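Local structure of N-acetylneuraminic acid (Sialic acid) synthetase (Leptospira borgpetersenii serovar Hardjo-bovis, 6NCS) at residues Asn41-Met46 with Ile58-Tyr63; Phe84-Phe89 with Lys117-Glu122; Pro111-Leu116 with Glu138-Ser143; Ile123-Ser128 with Ile174-Val179. The protein probably catalyses the condensation of phosphoenolpyruvate with N-acetylmannosamine or its 6-phosphate to form sialic acid or its 9-phosphate, in a manganese-binding TIM barrel. All blocks are in the same frame, centred on the assembly; numbering follows the deposited sequence.

Interaction 1: residues Asn41-Met46 with Ile58-Tyr63; sequences NLALRM and IKFQAY
Phe60 reaches out from strand 57-62 to meet Ala43 on helix 40-52, a worked example of how a barrel helix settles on its strand through a few well-placed carbons. The path starts at Phe60 CB, which touches Phe89 of helix 86-98 before the chain turns toward helix 40-52. With CG anti to the carbonyl carbon (chi1 -69°), the ring is carried out over the gap between strand and helix. Its CE1 corner reaches the methyl group: Phe60 CE1 lies 3.8 Å from Ala43 CB, which comes in obliquely to the ring. One atom further, at the tip, Phe60 CZ is 4.1 Å from Ala43 O, so the ring end meets both the side chain and the backbone of the same helical residue. Two residues earlier on the strand, Ile58 makes the second touch. Its CG1 branch stands anti to the backbone N (chi1 -177°) and runs extended, bringing Ile58 CD1 3.8 Å from Met46 O and 4.2 Å from Met46 CB. The carbonyl that this methyl brushes has its polar partner elsewhere, in the hydroxyl of Tyr232. No hydrogen bond joins the two segments; this buried contact is van der Waals packing. Lys59, between the two apolar residues, faces the barrel interior instead, where it pairs with Glu31. The arrangement closes a beta-alpha-beta crossover formed by strand 27-33, helix 40-52 and strand 57-62: Met46, Ile58 and Phe60 all also touch Ala32 of strand 27-33, while Ala43 leans on Leu92 of the next helix, 86-98.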
loop_
_atom_site.group_PDB
_atom_site.type_symbol
_atom_site.label_atom_id
_atom_site.label_comp_id
_atom_site.label_asym_id
_atom_site.label_seq_id
_atom_site.Cartn_x
_atom_site.Cartn_y
_atom_site.Cartn_z
ATOM N N ASN A 41 -16.093 8.045 -34.177
ATOM C CA ASN A 41 -17.298 7.709 -33.422
ATOM C C ASN A 41 -16.991 6.771 -32.271
ATOM O O ASN A 41 -17.638 6.847 -31.220
ATOM C CB ASN A 41 -18.346 7.091 -34.341
ATOM C CG ASN A 41 -18.944 8.103 -35.274
ATOM O OD1 ASN A 41 -18.858 9.304 -35.020
ATOM N ND2 ASN A 41 -19.545 7.637 -36.366
ATOM N N LEU A 42 -16.013 5.883 -32.444
ATOM C CA LEU A 42 -15.632 5.003 -31.347
ATOM C C LEU A 42 -14.952 5.788 -30.237
ATOM O O LEU A 42 -15.208 5.548 -29.049
ATOM C CB LEU A 42 -14.727 3.881 -31.862
ATOM C CG LEU A 42 -14.281 2.842 -30.834
ATOM C CD1 LEU A 42 -15.477 2.272 -30.074
ATOM C CD2 LEU A 42 -13.506 1.714 -31.533
ATOM N N ALA A 43 -14.090 6.741 -30.605
ATOM C CA ALA A 43 -13.453 7.584 -29.598
ATOM C C ALA A 43 -14.487 8.389 -28.821
ATOM O O ALA A 43 -14.361 8.556 -27.606
ATOM C CB ALA A 43 -12.432 8.514 -30.260
ATOM N N LEU A 44 -15.518 8.900 -29.507
ATOM C CA LEU A 44 -16.583 9.621 -28.816
ATOM C C LEU A 44 -17.333 8.704 -27.858
ATOM O O LEU A 44 -17.658 9.099 -26.728
ATOM C CB LEU A 44 -17.544 10.241 -29.838
ATOM C CG LEU A 44 -16.966 11.391 -30.656
ATOM C CD1 LEU A 44 -17.880 11.740 -31.835
ATOM C CD2 LEU A 44 -16.750 12.610 -29.784
ATOM N N ARG A 45 -17.604 7.469 -28.290
ATOM C CA ARG A 45 -18.229 6.488 -27.412
ATOM C C ARG A 45 -17.352 6.191 -26.204
ATOM O O ARG A 45 -17.857 5.999 -25.091
ATOM C CB ARG A 45 -18.512 5.198 -28.186
ATOM C CG ARG A 45 -19.022 4.063 -27.326
ATOM C CD ARG A 45 -19.259 2.806 -28.146
ATOM N NE ARG A 45 -19.585 1.673 -27.289
ATOM C CZ ARG A 45 -19.510 0.405 -27.669
ATOM N NH1 ARG A 45 -19.112 0.103 -28.902
ATOM N NH2 ARG A 45 -19.830 -0.558 -26.815
ATOM N N MET A 46 -16.033 6.149 -26.403
ATOM C CA MET A 46 -15.134 5.900 -25.280
ATOM C C MET A 46 -15.251 7.007 -24.242
ATOM O O MET A 46 -15.246 6.740 -23.031
ATOM C CB MET A 46 -13.695 5.762 -25.787
ATOM C CG MET A 46 -13.478 4.531 -26.662
ATOM S SD MET A 46 -11.788 4.438 -27.316
ATOM C CE MET A 46 -10.895 3.845 -25.865
ATOM N N ILE A 58 -10.017 11.451 -19.484
ATOM C CA ILE A 58 -9.722 10.509 -20.559
ATOM C C ILE A 58 -8.618 11.105 -21.427
ATOM O O ILE A 58 -8.629 12.302 -21.741
ATOM C CB ILE A 58 -10.984 10.145 -21.378
ATOM C CG1 ILE A 58 -10.663 9.098 -22.445
ATOM C CG2 ILE A 58 -11.647 11.401 -21.987
ATOM C CD1 ILE A 58 -11.888 8.440 -23.063
ATOM N N LYS A 59 -7.641 10.266 -21.782
ATOM C CA LYS A 59 -6.406 10.705 -22.413
ATOM C C LYS A 59 -6.259 10.052 -23.784
ATOM O O LYS A 59 -6.541 8.860 -23.946
ATOM C CB LYS A 59 -5.194 10.354 -21.534
ATOM C CG LYS A 59 -3.902 11.027 -21.960
ATOM C CD LYS A 59 -2.723 10.519 -21.129
ATOM C CE LYS A 59 -2.292 9.163 -21.633
ATOM N NZ LYS A 59 -2.160 9.279 -23.127
ATOM N N PHE A 60 -5.814 10.836 -24.766
ATOM C CA PHE A 60 -5.575 10.369 -26.130
ATOM C C PHE A 60 -4.095 10.576 -26.465
ATOM O O PHE A 60 -3.308 11.006 -25.620
ATOM C CB PHE A 60 -6.530 11.078 -27.112
ATOM C CG PHE A 60 -7.981 10.667 -26.944
ATOM C CD1 PHE A 60 -8.519 9.640 -27.706
ATOM C CD2 PHE A 60 -8.791 11.286 -25.999
ATOM C CE1 PHE A 60 -9.850 9.238 -27.540
ATOM C CE2 PHE A 60 -10.121 10.895 -25.823
ATOM C CZ PHE A 60 -10.651 9.873 -26.599
ATOM N N GLN A 61 -3.694 10.218 -27.684
ATOM C CA GLN A 61 -2.304 10.354 -28.116
ATOM C C GLN A 61 -2.249 11.182 -29.390
ATOM O O GLN A 61 -3.006 10.922 -30.331
ATOM C CB GLN A 61 -1.639 8.992 -28.355
ATOM C CG GLN A 61 -1.495 8.185 -27.061
ATOM C CD GLN A 61 -0.856 6.826 -27.260
ATOM O OE1 GLN A 61 -0.252 6.546 -28.292
ATOM N NE2 GLN A 61 -1.009 5.958 -26.262
ATOM N N ALA A 62 -1.342 12.159 -29.415
ATOM C CA ALA A 62 -1.188 13.099 -30.525
ATOM C C ALA A 62 0.212 12.931 -31.103
ATOM O O ALA A 62 1.201 13.345 -30.484
ATOM C CB ALA A 62 -1.423 14.536 -30.052
ATOM N N TYR A 63 0.306 12.328 -32.290
ATOM C CA TYR A 63 1.607 11.896 -32.782
ATOM C C TYR A 63 1.593 11.845 -34.298
ATOM O O TYR A 63 0.533 11.810 -34.932
ATOM C CB TYR A 63 1.981 10.507 -32.238
ATOM C CG TYR A 63 1.006 9.461 -32.714
ATOM C CD1 TYR A 63 -0.237 9.322 -32.111
ATOM C CD2 TYR A 63 1.306 8.642 -33.797
ATOM C CE1 TYR A 63 -1.156 8.393 -32.577
ATOM C CE2 TYR A 63 0.398 7.710 -34.262
ATOM C CZ TYR A 63 -0.827 7.587 -33.643
ATOM O OH TYR A 63 -1.734 6.664 -34.107
#

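Interaction 2: residues Phe84-Phe89 with Lys117-Glu122; sequences FGKKEF and KEIGVE
Lys86 lays its aliphatic chain across the CG2 methyl of Ile119, with Lys86 CG at 3.7 Å and Lys86 CE at 3.8 Å from Ile119 CG2. The lysine is extended throughout, and the two side chains run antiparallel alongside one another, so the methyl is met by the flank of the chain and not by its ammonium end. The other branch of Ile119 serves a second partner. Its CG1 takes the crowded position between backbone N and carbonyl carbon (chi1 68°), which directs Ile119 CD1 to 3.9 Å from Phe89 CB. One isoleucine thus engages two residues on the first turn of helix 86-98. In the TIM barrel this joins the start of one outer helix to the end of the next, for Ile119 lies where helix 110-118 gives way to a Schellman motif at Gly120, whose phi is positive. The facing helix start is also shaped by local bonds: Gly85 is the N-cap, and Glu88 folds back so that its OE1 accepts from Gly85 N at 2.8 Å, on the anti side and 31° out of the carboxylate plane. Phe84 CB lies over one face of the Phe89 ring, displaced from its centre, and Met115 of helix 110-118 touches both Lys86 and Phe89.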
loop_
_atom_site.group_PDB
_atom_site.type_symbol
_atom_site.label_atom_id
_atom_site.label_comp_id
_atom_site.label_asym_id
_atom_site.label_seq_id
_atom_site.Cartn_x
_atom_site.Cartn_y
_atom_site.Cartn_z
ATOM N N PHE A 84 -5.073 11.082 -34.968
ATOM C CA PHE A 84 -6.074 12.137 -34.959
ATOM C C PHE A 84 -5.394 13.487 -35.135
ATOM O O PHE A 84 -4.239 13.671 -34.749
ATOM C CB PHE A 84 -6.871 12.151 -33.653
ATOM C CG PHE A 84 -7.968 11.124 -33.595
ATOM C CD1 PHE A 84 -8.636 10.730 -34.745
ATOM C CD2 PHE A 84 -8.338 10.562 -32.382
ATOM C CE1 PHE A 84 -9.644 9.784 -34.687
ATOM C CE2 PHE A 84 -9.355 9.625 -32.322
ATOM C CZ PHE A 84 -10.003 9.233 -33.474
ATOM N N GLY A 85 -6.126 14.435 -35.701
ATOM C CA GLY A 85 -5.598 15.772 -35.847
ATOM C C GLY A 85 -6.416 16.795 -35.094
ATOM O O GLY A 85 -7.348 16.435 -34.369
ATOM N N LYS A 86 -6.095 18.075 -35.293
ATOM C CA LYS A 86 -6.741 19.144 -34.535
ATOM C C LYS A 86 -8.263 19.064 -34.614
ATOM O O LYS A 86 -8.951 19.231 -33.601
ATOM C CB LYS A 86 -6.245 20.499 -35.040
ATOM C CG LYS A 86 -6.682 21.694 -34.200
ATOM C CD LYS A 86 -6.103 22.987 -34.763
ATOM C CE LYS A 86 -6.488 24.208 -33.935
ATOM N NZ LYS A 86 -5.793 25.433 -34.428
ATOM N N LYS A 87 -8.810 18.821 -35.813
ATOM C CA LYS A 87 -10.264 18.806 -35.970
ATOM C C LYS A 87 -10.905 17.716 -35.118
ATOM O O LYS A 87 -11.968 17.926 -34.521
ATOM C CB LYS A 87 -10.635 18.616 -37.442
ATOM N N GLU A 88 -10.279 16.537 -35.052
ATOM C CA GLU A 88 -10.841 15.461 -34.237
ATOM C C GLU A 88 -10.660 15.743 -32.752
ATOM O O GLU A 88 -11.570 15.506 -31.949
ATOM C CB GLU A 88 -10.190 14.124 -34.597
ATOM C CG GLU A 88 -10.536 13.606 -35.988
ATOM C CD GLU A 88 -9.721 14.254 -37.084
ATOM O OE1 GLU A 88 -8.646 14.822 -36.795
ATOM O OE2 GLU A 88 -10.164 14.196 -38.243
ATOM N N PHE A 89 -9.487 16.245 -32.362
ATOM C CA PHE A 89 -9.256 16.516 -30.947
ATOM C C PHE A 89 -10.197 17.598 -30.433
ATOM O O PHE A 89 -10.608 17.559 -29.266
ATOM C CB PHE A 89 -7.796 16.908 -30.726
ATOM C CG PHE A 89 -6.832 15.735 -30.788
ATOM C CD1 PHE A 89 -7.062 14.584 -30.039
ATOM C CD2 PHE A 89 -5.704 15.786 -31.594
ATOM C CE1 PHE A 89 -6.175 13.509 -30.088
ATOM C CE2 PHE A 89 -4.818 14.712 -31.645
ATOM C CZ PHE A 89 -5.055 13.578 -30.892
ATOM N N LYS A 117 -1.905 22.776 -26.920
ATOM C CA LYS A 117 -2.034 24.021 -26.167
ATOM C C LYS A 117 -2.984 24.983 -26.862
ATOM O O LYS A 117 -3.758 25.694 -26.204
ATOM C CB LYS A 117 -0.668 24.674 -25.968
ATOM C CG LYS A 117 -0.746 25.953 -25.145
ATOM C CD LYS A 117 0.616 26.510 -24.827
ATOM C CE LYS A 117 0.499 27.715 -23.910
ATOM N NZ LYS A 117 1.825 28.336 -23.676
ATOM N N GLU A 118 -2.947 25.014 -28.196
ATOM C CA GLU A 118 -3.785 25.949 -28.945
ATOM C C GLU A 118 -5.265 25.621 -28.790
ATOM O O GLU A 118 -6.103 26.530 -28.741
ATOM C CB GLU A 118 -3.392 25.947 -30.422
ATOM N N ILE A 119 -5.619 24.331 -28.726
ATOM C CA ILE A 119 -7.029 23.991 -28.547
ATOM C C ILE A 119 -7.446 24.091 -27.094
ATOM O O ILE A 119 -8.609 23.821 -26.772
ATOM C CB ILE A 119 -7.378 22.590 -29.091
ATOM C CG1 ILE A 119 -6.733 21.489 -28.257
ATOM C CG2 ILE A 119 -6.955 22.460 -30.555
ATOM C CD1 ILE A 119 -7.300 20.117 -28.576
ATOM N N GLY A 120 -6.535 24.467 -26.207
ATOM C CA GLY A 120 -6.893 24.803 -24.848
ATOM C C GLY A 120 -6.779 23.699 -23.819
ATOM O O GLY A 120 -7.407 23.812 -22.760
ATOM N N VAL A 121 -6.003 22.644 -24.072
ATOM C CA VAL A 121 -5.804 21.654 -23.018
ATOM C C VAL A 121 -5.050 22.307 -21.865
ATOM O O VAL A 121 -4.254 23.234 -22.057
ATOM C CB VAL A 121 -5.063 20.398 -23.520
ATOM C CG1 VAL A 121 -5.722 19.859 -24.791
ATOM C CG2 VAL A 121 -3.575 20.693 -23.730
ATOM N N GLU A 122 -5.324 21.838 -20.646
ATOM C CA GLU A 122 -4.673 22.376 -19.458
ATOM C C GLU A 122 -3.643 21.434 -18.861
ATOM O O GLU A 122 -2.885 21.860 -17.984
ATOM C CB GLU A 122 -5.717 22.731 -18.383
ATOM C CG GLU A 122 -6.614 23.925 -18.749
ATOM C CD GLU A 122 -5.845 25.235 -18.939
ATOM O OE1 GLU A 122 -4.735 25.386 -18.378
ATOM O OE2 GLU A 122 -6.361 26.125 -19.655
#

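Interaction 3: residues Pro111-Leu116 with Glu138-Ser143; sequences PNLNML and EAAADS
The peptide plane joining Ala139 to Ala140 is the flat group that receives Leu113, and it is met over a single face. Leu113 CD1 stands above the nitrogen, 3.6 Å from Ala140 N, and Leu113 CD2 comes over the oxygen end of the same face, 4.1 Å from Ala139 O. The leucine fork therefore spans the amide from its N-H side to its C=O side. At the rim of this patch are two methyl groups, Ala140 CB at 3.9 Å and Ala139 CB at 4.2 Å from Leu113 CD1. Leu113 holds CG anti to the backbone N (chi1 -173°), which extends the branch straight from helix 110-118 toward its neighbour. A second flat group, the Ala140 carbonyl, is occupied from within its own helix: Ser143 N and Ser143 OG both bond to Ala140 O on one side of the carbonyl plane. The hydroxyl bond is short, 2.6 Å from Ser143 OG to Ala140 O. Ser143 CB faces the other helix, 4.4 Å from Leu113 CD2, while chi1 70° turns OG back to Ala140 O. The axes of 111-116 and 138-143 approach to 10.5 Å at a crossing angle of -18°, as suits two successive outer helices of a TIM barrel. The chemistry is aliphatic carbon against methyls and the face of a peptide group. No hydrogen bond crosses here, which implies that the leucine is held by close packing; just beyond it, Lys117 NZ bonds to Ser143 O and joins the two helices by a polar link.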
loop_
_atom_site.group_PDB
_atom_site.type_symbol
_atom_site.label_atom_id
_atom_site.label_comp_id
_atom_site.label_asym_id
_atom_site.label_seq_id
_atom_site.Cartn_x
_atom_site.Cartn_y
_atom_site.Cartn_z
ATOM N N PRO A 111 5.242 19.931 -32.622
ATOM C CA PRO A 111 4.044 20.403 -33.343
ATOM C C PRO A 111 2.749 19.930 -32.718
ATOM O O PRO A 111 1.788 20.707 -32.635
ATOM C CB PRO A 111 4.240 19.838 -34.756
ATOM C CG PRO A 111 5.718 19.790 -34.910
ATOM C CD PRO A 111 6.224 19.347 -33.558
ATOM N N ASN A 112 2.697 18.677 -32.262
ATOM C CA ASN A 112 1.486 18.185 -31.615
ATOM C C ASN A 112 1.275 18.842 -30.255
ATOM O O ASN A 112 0.138 19.140 -29.877
ATOM C CB ASN A 112 1.538 16.658 -31.481
ATOM C CG ASN A 112 1.007 15.952 -32.713
ATOM O OD1 ASN A 112 -0.208 15.882 -32.925
ATOM N ND2 ASN A 112 1.907 15.440 -33.542
ATOM N N LEU A 113 2.352 19.075 -29.502
ATOM C CA LEU A 113 2.226 19.794 -28.238
ATOM C C LEU A 113 1.656 21.187 -28.459
ATOM O O LEU A 113 0.762 21.625 -27.724
ATOM C CB LEU A 113 3.587 19.872 -27.538
ATOM C CG LEU A 113 3.653 20.437 -26.110
ATOM C CD1 LEU A 113 4.845 19.847 -25.375
ATOM C CD2 LEU A 113 3.759 21.951 -26.105
ATOM N N ASN A 114 2.185 21.914 -29.452
ATOM C CA ASN A 114 1.679 23.253 -29.738
ATOM C C ASN A 114 0.202 23.209 -30.098
ATOM O O ASN A 114 -0.574 24.082 -29.688
ATOM C CB ASN A 114 2.475 23.894 -30.876
ATOM C CG ASN A 114 3.891 24.247 -30.473
ATOM O OD1 ASN A 114 4.194 24.368 -29.291
ATOM N ND2 ASN A 114 4.767 24.435 -31.464
ATOM N N MET A 115 -0.205 22.193 -30.864
ATOM C CA MET A 115 -1.605 22.067 -31.246
ATOM C C MET A 115 -2.478 21.843 -30.022
ATOM O O MET A 115 -3.562 22.426 -29.905
ATOM C CB MET A 115 -1.772 20.925 -32.250
ATOM C CG MET A 115 -3.214 20.604 -32.620
ATOM S SD MET A 115 -4.040 19.429 -31.521
ATOM C CE MET A 115 -2.938 18.009 -31.618
ATOM N N LEU A 116 -2.021 20.999 -29.099
ATOM C CA LEU A 116 -2.812 20.729 -27.910
ATOM C C LEU A 116 -2.971 21.985 -27.063
ATOM O O LEU A 116 -4.066 22.265 -26.558
ATOM C CB LEU A 116 -2.178 19.593 -27.110
ATOM C CG LEU A 116 -2.217 18.201 -27.755
ATOM C CD1 LEU A 116 -1.399 17.209 -26.920
ATOM C CD2 LEU A 116 -3.659 17.691 -27.910
ATOM N N GLU A 138 11.529 20.077 -22.619
ATOM C CA GLU A 138 11.714 21.515 -22.486
ATOM C C GLU A 138 10.518 22.275 -23.049
ATOM O O GLU A 138 10.120 23.310 -22.505
ATOM C CB GLU A 138 13.012 21.943 -23.180
ATOM C CG GLU A 138 14.263 21.611 -22.363
ATOM C CD GLU A 138 15.556 21.968 -23.080
ATOM O OE1 GLU A 138 15.550 22.057 -24.328
ATOM O OE2 GLU A 138 16.583 22.152 -22.392
ATOM N N ALA A 139 9.929 21.780 -24.137
ATOM C CA ALA A 139 8.753 22.453 -24.684
ATOM C C ALA A 139 7.558 22.306 -23.750
ATOM O O ALA A 139 6.760 23.239 -23.599
ATOM C CB ALA A 139 8.418 21.900 -26.066
ATOM N N ALA A 140 7.408 21.134 -23.131
ATOM C CA ALA A 140 6.338 20.949 -22.161
ATOM C C ALA A 140 6.525 21.859 -20.950
ATOM O O ALA A 140 5.564 22.469 -20.466
ATOM C CB ALA A 140 6.276 19.486 -21.729
ATOM N N ALA A 141 7.757 21.964 -20.452
ATOM C CA ALA A 141 8.015 22.839 -19.310
ATOM C C ALA A 141 7.751 24.300 -19.661
ATOM O O ALA A 141 7.206 25.050 -18.843
ATOM C CB ALA A 141 9.453 22.649 -18.826
ATOM N N ASP A 142 8.145 24.727 -20.869
ATOM C CA ASP A 142 7.957 26.114 -21.292
ATOM C C ASP A 142 6.495 26.471 -21.519
ATOM O O ASP A 142 6.154 27.660 -21.530
ATOM C CB ASP A 142 8.731 26.385 -22.584
ATOM C CG ASP A 142 10.228 26.272 -22.401
ATOM O OD1 ASP A 142 10.676 26.204 -21.236
ATOM O OD2 ASP A 142 10.955 26.239 -23.420
ATOM N N SER A 143 5.634 25.475 -21.718
ATOM C CA SER A 143 4.238 25.740 -22.049
ATOM C C SER A 143 3.476 26.332 -20.872
ATOM O O SER A 143 2.452 26.995 -21.071
ATOM C CB SER A 143 3.551 24.450 -22.504
ATOM O OG SER A 143 3.390 23.572 -21.402
#

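Interaction 4: residues Ile123-Ser128 with Ile174-Val179; sequences ILKIAS and ILLHCV
This is a contact between two strands that are not neighbours in the barrel sheet: strand 146-150 runs between 123-126 and 173-178, and the two meet by side chains alone, in the barrel interior and at the C-terminal ends of the strands. Two touches carry it. Inside, the aliphatic part of Lys125 passes Leu176, with Lys125 CE 4.3 Å from Leu176 CD1. The lysine reaches there because its chain leaves the backbone with CG anti to N and then bends at the next bond (chi2 73°). At the C-terminal ends, Ser128 OG lies 3.5 Å from Cys178 SG and 3.9 Å from Cys178 CB. Ser128 is in 3-10 conformation just beyond strand 123-126, and the cysteine sulfur, anti to its backbone N (chi1 -177°), points across to it. Ser150, on the strand between, is touched by Lys125, Ser128 and Leu176 alike. Lys125 NZ forms a salt bridge with Glu229, whereas Ser128 OG has a weak bond with Gly152 N, and Cys178 packs beside His210, a manganese ligand. The carbon touch thus lies along the strands, the Ser128-Cys178 approach at their C-terminal ends, where TIM-barrel active sites lie. A bound citrate, probably a crystallisation component, meets Lys125 NZ and, weakly, the backbone N of Ser128; it may mark the substrate pocket beside the metal.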
loop_
_atom_site.group_PDB
_atom_site.type_symbol
_atom_site.label_atom_id
_atom_site.label_comp_id
_atom_site.label_asym_id
_atom_site.label_seq_id
_atom_site.Cartn_x
_atom_site.Cartn_y
_atom_site.Cartn_z
ATOM N N ILE A 123 -3.606 20.178 -19.308
ATOM C CA ILE A 123 -2.671 19.162 -18.833
ATOM C C ILE A 123 -2.024 18.497 -20.036
ATOM O O ILE A 123 -2.703 18.186 -21.021
ATOM C CB ILE A 123 -3.367 18.079 -17.978
ATOM C CG1 ILE A 123 -4.116 18.678 -16.804
ATOM C CG2 ILE A 123 -2.342 17.073 -17.448
ATOM C CD1 ILE A 123 -4.701 17.604 -15.895
ATOM N N LEU A 124 -0.721 18.233 -19.936
ATOM C CA LEU A 124 0.005 17.432 -20.913
ATOM C C LEU A 124 0.523 16.163 -20.246
ATOM O O LEU A 124 1.045 16.207 -19.127
ATOM C CB LEU A 124 1.193 18.208 -21.502
ATOM C CG LEU A 124 0.935 19.524 -22.230
ATOM C CD1 LEU A 124 2.257 20.232 -22.462
ATOM C CD2 LEU A 124 0.238 19.253 -23.555
ATOM N N LYS A 125 0.398 15.033 -20.933
ATOM C CA LYS A 125 1.074 13.811 -20.521
ATOM C C LYS A 125 2.307 13.617 -21.390
ATOM O O LYS A 125 2.242 13.816 -22.602
ATOM C CB LYS A 125 0.148 12.598 -20.668
ATOM C CG LYS A 125 0.826 11.260 -20.446
ATOM C CD LYS A 125 1.133 11.036 -18.992
ATOM C CE LYS A 125 2.073 9.847 -18.813
ATOM N NZ LYS A 125 1.463 8.566 -19.270
ATOM N N ILE A 126 3.426 13.223 -20.779
ATOM C CA ILE A 126 4.629 12.861 -21.523
ATOM C C ILE A 126 4.891 11.383 -21.282
ATOM O O ILE A 126 5.006 10.947 -20.125
ATOM C CB ILE A 126 5.847 13.703 -21.122
ATOM C CG1 ILE A 126 5.588 15.187 -21.382
ATOM C CG2 ILE A 126 7.081 13.239 -21.894
ATOM C CD1 ILE A 126 5.399 15.534 -22.838
ATOM N N ALA A 127 4.998 10.624 -22.374
ATOM C CA ALA A 127 5.121 9.176 -22.327
ATOM C C ALA A 127 6.462 8.750 -21.740
ATOM O O ALA A 127 7.442 9.493 -21.773
ATOM C CB ALA A 127 4.965 8.597 -23.733
ATOM N N SER A 128 6.497 7.514 -21.214
ATOM C CA SER A 128 7.727 7.001 -20.615
ATOM C C SER A 128 8.881 7.034 -21.604
ATOM O O SER A 128 10.003 7.407 -21.247
ATOM C CB SER A 128 7.527 5.575 -20.104
ATOM O OG SER A 128 6.602 5.538 -19.024
ATOM N N ILE A 174 3.632 16.398 -12.129
ATOM C CA ILE A 174 3.219 15.132 -11.534
ATOM C C ILE A 174 4.078 14.035 -12.150
ATOM O O ILE A 174 4.288 14.017 -13.366
ATOM C CB ILE A 174 1.722 14.875 -11.802
ATOM C CG1 ILE A 174 0.884 15.932 -11.082
ATOM C CG2 ILE A 174 1.306 13.446 -11.430
ATOM C CD1 ILE A 174 -0.503 16.116 -11.670
ATOM N N LEU A 175 4.562 13.107 -11.322
ATOM C CA LEU A 175 5.376 11.999 -11.811
ATOM C C LEU A 175 4.661 10.679 -11.545
ATOM O O LEU A 175 4.195 10.447 -10.429
ATOM C CB LEU A 175 6.735 12.015 -11.126
ATOM C CG LEU A 175 7.774 10.986 -11.537
ATOM C CD1 LEU A 175 8.146 11.234 -13.000
ATOM C CD2 LEU A 175 9.013 11.134 -10.656
ATOM N N LEU A 176 4.567 9.819 -12.560
ATOM C CA LEU A 176 3.946 8.506 -12.400
ATOM C C LEU A 176 5.006 7.410 -12.441
ATOM O O LEU A 176 5.748 7.293 -13.421
ATOM C CB LEU A 176 2.906 8.241 -13.487
ATOM C CG LEU A 176 1.812 9.289 -13.691
ATOM C CD1 LEU A 176 0.848 8.827 -14.814
ATOM C CD2 LEU A 176 1.068 9.537 -12.398
ATOM N N HIS A 177 5.057 6.594 -11.395
ATOM C CA HIS A 177 5.760 5.323 -11.509
ATOM C C HIS A 177 5.106 4.480 -12.597
ATOM O O HIS A 177 3.892 4.531 -12.804
ATOM C CB HIS A 177 5.753 4.568 -10.173
ATOM C CG HIS A 177 6.346 3.200 -10.274
ATOM N ND1 HIS A 177 7.594 2.975 -10.811
ATOM C CD2 HIS A 177 5.848 1.982 -9.959
ATOM C CE1 HIS A 177 7.847 1.678 -10.814
ATOM N NE2 HIS A 177 6.802 1.051 -10.302
ATOM N N CYS A 178 5.922 3.716 -13.315
ATOM C CA CYS A 178 5.479 3.034 -14.519
ATOM C C CYS A 178 6.543 2.007 -14.867
ATOM O O CYS A 178 7.727 2.215 -14.582
ATOM C CB CYS A 178 5.290 4.036 -15.678
ATOM S SG CYS A 178 4.652 3.311 -17.200
ATOM N N VAL A 179 6.117 0.891 -15.451
ATOM C CA VAL A 179 7.030 -0.137 -15.935
ATOM C C VAL A 179 6.692 -0.395 -17.394
ATOM O O VAL A 179 5.584 -0.853 -17.701
ATOM C CB VAL A 179 6.933 -1.439 -15.118
ATOM C CG1 VAL A 179 7.884 -2.499 -15.673
ATOM C CG2 VAL A 179 7.215 -1.153 -13.656
#

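In the fold
Read together, the four contacts follow the barrel from its outer helices to its interior. Interactions 1 and 2 adjoin, their centres 12 Å apart: Phe84 CE2 lies 3.9 Å from Ala43 CB. Interactions 2 and 3 share helix 110-118, and Lys117 NZ lies 3.0 Å from Ser143 O. Leu113 CG of interaction 3 lies 3.9 Å from Leu124 CD1, the outward side of the strand whose Lys125 faces inward in interaction 4. There Lys59 CD packs 3.6 Å from Lys125 CB, linking interaction 1. His210 and His231 bind the manganese; the side chain of Cys178 is about 3 Å from that of His210, while those of Lys125 and Phe60 are about 6 Å and 12 Å from the metal.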